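Local coordinates for cell division control protein Cdc48 (Mycobacterium smegmatis, PDB 5E7P), which probably binds and hydrolyses ATP as a member of the AAA ATPase family and is seen here with bound ADP, at residues A[518-523]-A[644-649]; A[580-585]-A[621-626]. All blocks are in the same frame, centred on the assembly; numbering follows the deposited sequence.

Contacts 1 and 2 are two seams of one five-stranded parallel sheet, the nucleotide-binding core of the second AAA module, ordered 546-551, 580-585, 623-629, 521-525, 645-650. Contact 2 joins its interior strands 580-585 and 623-629 and is almost wholly buried; contact 1 joins strand 521-525 to the outermost strand 645-650 and is partly open to solvent. Strands 521-525 and 623-629 are themselves neighbours, so the seams lie only about 10 Å apart between centres, and Val522 CG1 packs on Leu626 CD1 at 3.8 Å. The inner seam is a regular ladder flanked by apolar side chains; the outer one is strongly twisted and fringed with arginine and glutamate.

Contact 1: A[518-523]-A[644-649]; sequences PPRGVL and RLERLV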
loop_
_atom_site.group_PDB
_atom_site.type_symbol
_atom_site.label_atom_id
_atom_site.label_comp_id
_atom_site.label_asym_id
_atom_site.label_seq_id
_atom_site.Cartn_x
_atom_site.Cartn_y
_atom_site.Cartn_z
ATOM N N PRO A 518 19.475 8.059 22.711
ATOM C CA PRO A 518 18.264 7.684 21.974
ATOM C C PRO A 518 18.218 8.445 20.654
ATOM O O PRO A 518 18.755 9.549 20.588
ATOM C CB PRO A 518 17.139 8.153 22.896
ATOM C CG PRO A 518 17.734 8.085 24.263
ATOM C CD PRO A 518 19.175 8.478 24.092
ATOM N N PRO A 519 17.604 7.854 19.616
ATOM C CA PRO A 519 17.550 8.455 18.277
ATOM C C PRO A 519 17.110 9.915 18.309
ATOM O O PRO A 519 16.077 10.245 18.888
ATOM C CB PRO A 519 16.503 7.604 17.561
ATOM C CG PRO A 519 16.605 6.276 18.220
ATOM C CD PRO A 519 16.896 6.562 19.666
ATOM N N ARG A 520 17.915 10.783 17.712
ATOM C CA ARG A 520 17.613 12.205 17.677
ATOM C C ARG A 520 16.629 12.518 16.555
ATOM O O ARG A 520 16.603 11.835 15.529
ATOM C CB ARG A 520 18.901 13.012 17.506
ATOM C CG ARG A 520 19.846 12.909 18.696
ATOM C CD ARG A 520 19.311 13.696 19.884
ATOM N NE ARG A 520 19.349 12.943 21.133
ATOM C CZ ARG A 520 18.291 12.354 21.682
ATOM N NH1 ARG A 520 17.106 12.428 21.093
ATOM N NH2 ARG A 520 18.415 11.691 22.823
ATOM N N GLY A 521 15.810 13.545 16.764
ATOM C CA GLY A 521 14.882 13.998 15.746
ATOM C C GLY A 521 15.628 14.505 14.528
ATOM O O GLY A 521 16.660 15.170 14.647
ATOM N N VAL A 522 15.106 14.189 13.350
ATOM C CA VAL A 522 15.769 14.540 12.104
ATOM C C VAL A 522 14.962 15.542 11.283
ATOM O O VAL A 522 13.770 15.346 11.045
ATOM C CB VAL A 522 16.021 13.284 11.248
ATOM C CG1 VAL A 522 16.644 13.665 9.912
ATOM C CG2 VAL A 522 16.908 12.301 12.003
ATOM N N LEU A 523 15.618 16.620 10.861
ATOM C CA LEU A 523 15.028 17.530 9.887
ATOM C C LEU A 523 15.703 17.362 8.532
ATOM O O LEU A 523 16.870 17.705 8.357
ATOM C CB LEU A 523 15.129 18.986 10.336
ATOM C CG LEU A 523 14.559 19.957 9.294
ATOM C CD1 LEU A 523 13.055 19.782 9.156
ATOM C CD2 LEU A 523 14.911 21.402 9.612
ATOM N N ARG A 644 14.630 17.817 20.244
ATOM C CA ARG A 644 13.614 17.778 19.202
ATOM C C ARG A 644 14.249 17.466 17.848
ATOM O O ARG A 644 15.064 16.550 17.743
ATOM C CB ARG A 644 12.844 19.098 19.167
ATOM C CG ARG A 644 12.350 19.537 20.539
ATOM C CD ARG A 644 11.298 20.626 20.445
ATOM N NE ARG A 644 10.684 20.901 21.742
ATOM C CZ ARG A 644 10.839 22.033 22.421
ATOM N NH1 ARG A 644 11.588 23.010 21.928
ATOM N NH2 ARG A 644 10.239 22.189 23.594
ATOM N N LEU A 645 13.877 18.219 16.819
ATOM C CA LEU A 645 14.439 18.016 15.484
ATOM C C LEU A 645 15.798 18.701 15.369
ATOM O O LEU A 645 15.897 19.802 14.828
ATOM C CB LEU A 645 13.485 18.552 14.414
ATOM C CG LEU A 645 12.448 17.601 13.806
ATOM C CD1 LEU A 645 11.749 16.766 14.867
ATOM C CD2 LEU A 645 11.434 18.385 12.987
ATOM N N GLU A 646 16.842 18.047 15.871
ATOM C CA GLU A 646 18.150 18.688 15.998
ATOM C C GLU A 646 19.202 18.181 15.009
ATOM O O GLU A 646 20.220 18.837 14.787
ATOM C CB GLU A 646 18.673 18.557 17.431
ATOM C CG GLU A 646 18.900 17.127 17.886
ATOM C CD GLU A 646 19.590 17.054 19.238
ATOM O OE1 GLU A 646 18.888 16.872 20.258
ATOM O OE2 GLU A 646 20.836 17.180 19.278
ATOM N N ARG A 647 18.964 17.016 14.422
ATOM C CA ARG A 647 19.878 16.490 13.416
ATOM C C ARG A 647 19.484 17.002 12.032
ATOM O O ARG A 647 18.576 16.467 11.392
ATOM C CB ARG A 647 19.903 14.961 13.445
ATOM C CG ARG A 647 20.814 14.338 12.404
ATOM C CD ARG A 647 21.240 12.944 12.821
ATOM N NE ARG A 647 22.105 12.985 13.995
ATOM C CZ ARG A 647 22.489 11.916 14.685
ATOM N NH1 ARG A 647 22.083 10.707 14.321
ATOM N NH2 ARG A 647 23.279 12.060 15.741
ATOM N N LEU A 648 20.174 18.046 11.585
ATOM C CA LEU A 648 19.881 18.687 10.308
ATOM C C LEU A 648 20.585 17.993 9.149
ATOM O O LEU A 648 21.805 18.078 9.013
ATOM C CB LEU A 648 20.285 20.161 10.348
ATOM C CG LEU A 648 19.227 21.185 10.766
ATOM C CD1 LEU A 648 18.601 20.840 12.115
ATOM C CD2 LEU A 648 19.836 22.581 10.796
ATOM N N VAL A 649 19.813 17.306 8.316
ATOM C CA VAL A 649 20.365 16.663 7.131
ATOM C C VAL A 649 19.969 17.437 5.877
ATOM O O VAL A 649 18.792 17.505 5.520
ATOM C CB VAL A 649 19.895 15.206 6.993
ATOM C CG1 VAL A 649 20.557 14.552 5.786
ATOM C CG2 VAL A 649 20.197 14.422 8.261
#
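Val522 pairs in parallel with Arg647 and Leu523 with Leu648, the two short strand axes 4.5 Å apart at closest and turned 49° against each other, a strong twist. Gly521 O takes Arg647 N at 3.0 Å in a nearly linear bond and also receives a weak one from Glu646 N. Leu523 bridges the residues flanking Leu648: its N donates to Arg647 O, and its O accepts Val649 N at 3.0 Å. Leu645 centres an inverse gamma turn, and its CG lies against Val522 O.

On one face, Val522 CG1, anti to the backbone N (chi1 177°), reaches Val649 CG2 at 4.0 Å. On the other, Leu523 CB meets Leu648 CD1 at 4.3 Å and its CD1 more loosely approaches Leu645 CD2. Arg520 and Glu646 cross obliquely: the carboxylate lies against the aliphatic part of the arginine, OE1 3.2 Å from Arg520 CD. OE1 stands well out of the guanidinium plane, 4.1 Å from Arg520 NE, so any attraction is probably between the charges alone; OE1 is instead bonded by Gly643 N. Pro518 O sits over the centre of one guanidinium face.

Strand 521-525 leads into the P-loop (Walker A), whose Lys532 and Thr533 bind ADP, and this seam adds the outermost strand to the AAA core sheet. Arg644 is held by Ala638 O through NH1 and by a salt bridge from NE to Asp615 of helix 602-617. Val522 bonds through its backbone to Val625 and Gly627 of strand 623-629, Arg647 lies on Ala500 of helix 491-506, and Leu648 on Phe741.

Contact 2: A[580-585]-A[621-626]; sequences SLVFLD and RDVVVL
Ser580 to Leu584 and Asp622 to Leu626 are laced by five backbone hydrogen bonds in an even parallel ladder. Ser580 and Val582 each use both N and O, and Leu584 N closes the series on Leu626 O; the straightest bond, Leu626 N to Val582 O, is 2.7 Å long with 178° at the hydrogen. The strands run only 14° apart.

Phe583 and Leu626 lie side by side and point the same way, Phe583 CE1 3.6 Å from Leu626 CD2. Phe583 CG is anti to the backbone N (chi1 -175°), and Leu626 O lies at the ring edge, in its plane, 3.5 Å from CD1. On this same face Leu581 CD1 packs on Leu626 CB at 4.3 Å. The opposite face carries Val582, whose CB meets Val625 CB at 4.2 Å while its CG2 touches Val623 CG1; Leu584 CD1 reaches Val625 CG2 at 4.1 Å.

Helices cover both faces. Val582 and Leu584 pack under helix 563-576, and Val623 and Val625 under helix 602-617, whereas Val624 and Leu626 meet helix 491-506. Ser580 OG is bonded to Ala574 O and Ser546 OG, which ties the start of the strand to the helix before it and to strand 546-551.

Asp585, at the strand's end, is the first acidic residue of the Walker B sequence DE; its OD1 makes a weak hydrogen bond to Thr533 of the ADP site. Alternate peptides bond within this pair, the others to strands 546-551 and 521-525. Apart from Ser580, the side chains that meet on either face are apolar, so the contact rests on backbone bonds and apolar packing.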
loop_
_atom_site.group_PDB
_atom_site.type_symbol
_atom_site.label_atom_id
_atom_site.label_comp_id
_atom_site.label_asym_id
_atom_site.label_seq_id
_atom_site.Cartn_x
_atom_site.Cartn_y
_atom_site.Cartn_z
ATOM N N SER A 580 8.914 2.402 15.653
ATOM C CA SER A 580 8.124 3.263 14.779
ATOM C C SER A 580 8.919 4.418 14.190
ATOM O O SER A 580 9.781 5.000 14.849
ATOM C CB SER A 580 6.915 3.829 15.536
ATOM O OG SER A 580 6.072 2.798 16.024
ATOM N N LEU A 581 8.604 4.749 12.943
ATOM C CA LEU A 581 9.090 5.968 12.313
ATOM C C LEU A 581 7.927 6.938 12.166
ATOM O O LEU A 581 6.863 6.576 11.656
ATOM C CB LEU A 581 9.688 5.671 10.938
ATOM C CG LEU A 581 10.040 6.886 10.076
ATOM C CD1 LEU A 581 11.078 7.754 10.764
ATOM C CD2 LEU A 581 10.531 6.452 8.702
ATOM N N VAL A 582 8.131 8.166 12.628
ATOM C CA VAL A 582 7.132 9.212 12.488
ATOM C C VAL A 582 7.581 10.198 11.421
ATOM O O VAL A 582 8.504 10.983 11.635
ATOM C CB VAL A 582 6.905 9.961 13.813
ATOM C CG1 VAL A 582 5.850 11.044 13.635
ATOM C CG2 VAL A 582 6.489 8.991 14.890
ATOM N N PHE A 583 6.928 10.145 10.266
ATOM C CA PHE A 583 7.291 11.000 9.143
ATOM C C PHE A 583 6.354 12.204 9.041
ATOM O O PHE A 583 5.185 12.068 8.680
ATOM C CB PHE A 583 7.281 10.199 7.837
ATOM C CG PHE A 583 7.764 10.972 6.641
ATOM C CD1 PHE A 583 8.588 12.078 6.792
ATOM C CD2 PHE A 583 7.384 10.599 5.363
ATOM C CE1 PHE A 583 9.026 12.795 5.691
ATOM C CE2 PHE A 583 7.823 11.307 4.257
ATOM C CZ PHE A 583 8.645 12.409 4.421
ATOM N N LEU A 584 6.884 13.380 9.364
ATOM C CA LEU A 584 6.149 14.631 9.228
ATOM C C LEU A 584 6.608 15.370 7.975
ATOM O O LEU A 584 7.454 16.264 8.039
ATOM C CB LEU A 584 6.361 15.510 10.463
ATOM C CG LEU A 584 6.020 14.883 11.818
ATOM C CD1 LEU A 584 6.400 15.821 12.959
ATOM C CD2 LEU A 584 4.545 14.524 11.895
ATOM N N ASP A 585 6.059 14.984 6.828
ATOM C CA ASP A 585 6.399 15.642 5.576
ATOM C C ASP A 585 5.740 17.011 5.518
ATOM O O ASP A 585 4.683 17.218 6.112
ATOM C CB ASP A 585 5.975 14.796 4.376
ATOM C CG ASP A 585 6.618 15.260 3.084
ATOM O OD1 ASP A 585 7.621 16.004 3.155
ATOM O OD2 ASP A 585 6.129 14.881 1.999
ATOM N N ARG A 621 13.673 4.876 22.587
ATOM C CA ARG A 621 14.690 4.280 21.725
ATOM C C ARG A 621 14.101 3.591 20.501
ATOM O O ARG A 621 14.796 3.378 19.508
ATOM C CB ARG A 621 15.543 3.286 22.515
ATOM C CG ARG A 621 16.364 3.935 23.612
ATOM C CD ARG A 621 17.494 3.034 24.084
ATOM N NE ARG A 621 18.433 3.768 24.926
ATOM C CZ ARG A 621 19.531 4.356 24.470
ATOM N NH1 ARG A 621 19.835 4.282 23.181
ATOM N NH2 ARG A 621 20.329 5.009 25.304
ATOM N N ASP A 622 12.822 3.244 20.573
ATOM C CA ASP A 622 12.167 2.525 19.488
ATOM C C ASP A 622 11.248 3.425 18.662
ATOM O O ASP A 622 10.428 2.943 17.885
ATOM C CB ASP A 622 11.395 1.319 20.032
ATOM C CG ASP A 622 10.710 1.610 21.359
ATOM O OD1 ASP A 622 10.617 2.795 21.744
ATOM O OD2 ASP A 622 10.259 0.648 22.017
ATOM N N VAL A 623 11.386 4.736 18.832
ATOM C CA VAL A 623 10.614 5.683 18.032
ATOM C C VAL A 623 11.502 6.797 17.493
ATOM O O VAL A 623 12.178 7.487 18.255
ATOM C CB VAL A 623 9.449 6.312 18.836
ATOM C CG1 VAL A 623 8.698 7.315 17.979
ATOM C CG2 VAL A 623 8.502 5.238 19.354
ATOM N N VAL A 624 11.501 6.967 16.174
ATOM C CA VAL A 624 12.233 8.059 15.542
ATOM C C VAL A 624 11.257 9.002 14.849
ATOM O O VAL A 624 10.305 8.559 14.205
ATOM C CB VAL A 624 13.249 7.546 14.505
ATOM C CG1 VAL A 624 14.065 8.698 13.944
ATOM C CG2 VAL A 624 14.162 6.519 15.126
ATOM N N VAL A 625 11.490 10.303 14.992
ATOM C CA VAL A 625 10.672 11.297 14.314
ATOM C C VAL A 625 11.496 12.047 13.271
ATOM O O VAL A 625 12.598 12.515 13.551
ATOM C CB VAL A 625 10.028 12.288 15.313
ATOM C CG1 VAL A 625 11.080 12.859 16.267
ATOM C CG2 VAL A 625 9.287 13.397 14.571
ATOM N N LEU A 626 10.960 12.144 12.059
ATOM C CA LEU A 626 11.647 12.831 10.975
ATOM C C LEU A 626 10.720 13.827 10.289
ATOM O O LEU A 626 9.627 13.472 9.849
ATOM C CB LEU A 626 12.180 11.816 9.961
ATOM C CG LEU A 626 13.009 12.328 8.779
ATOM C CD1 LEU A 626 14.087 11.309 8.419
ATOM C CD2 LEU A 626 12.130 12.629 7.565
#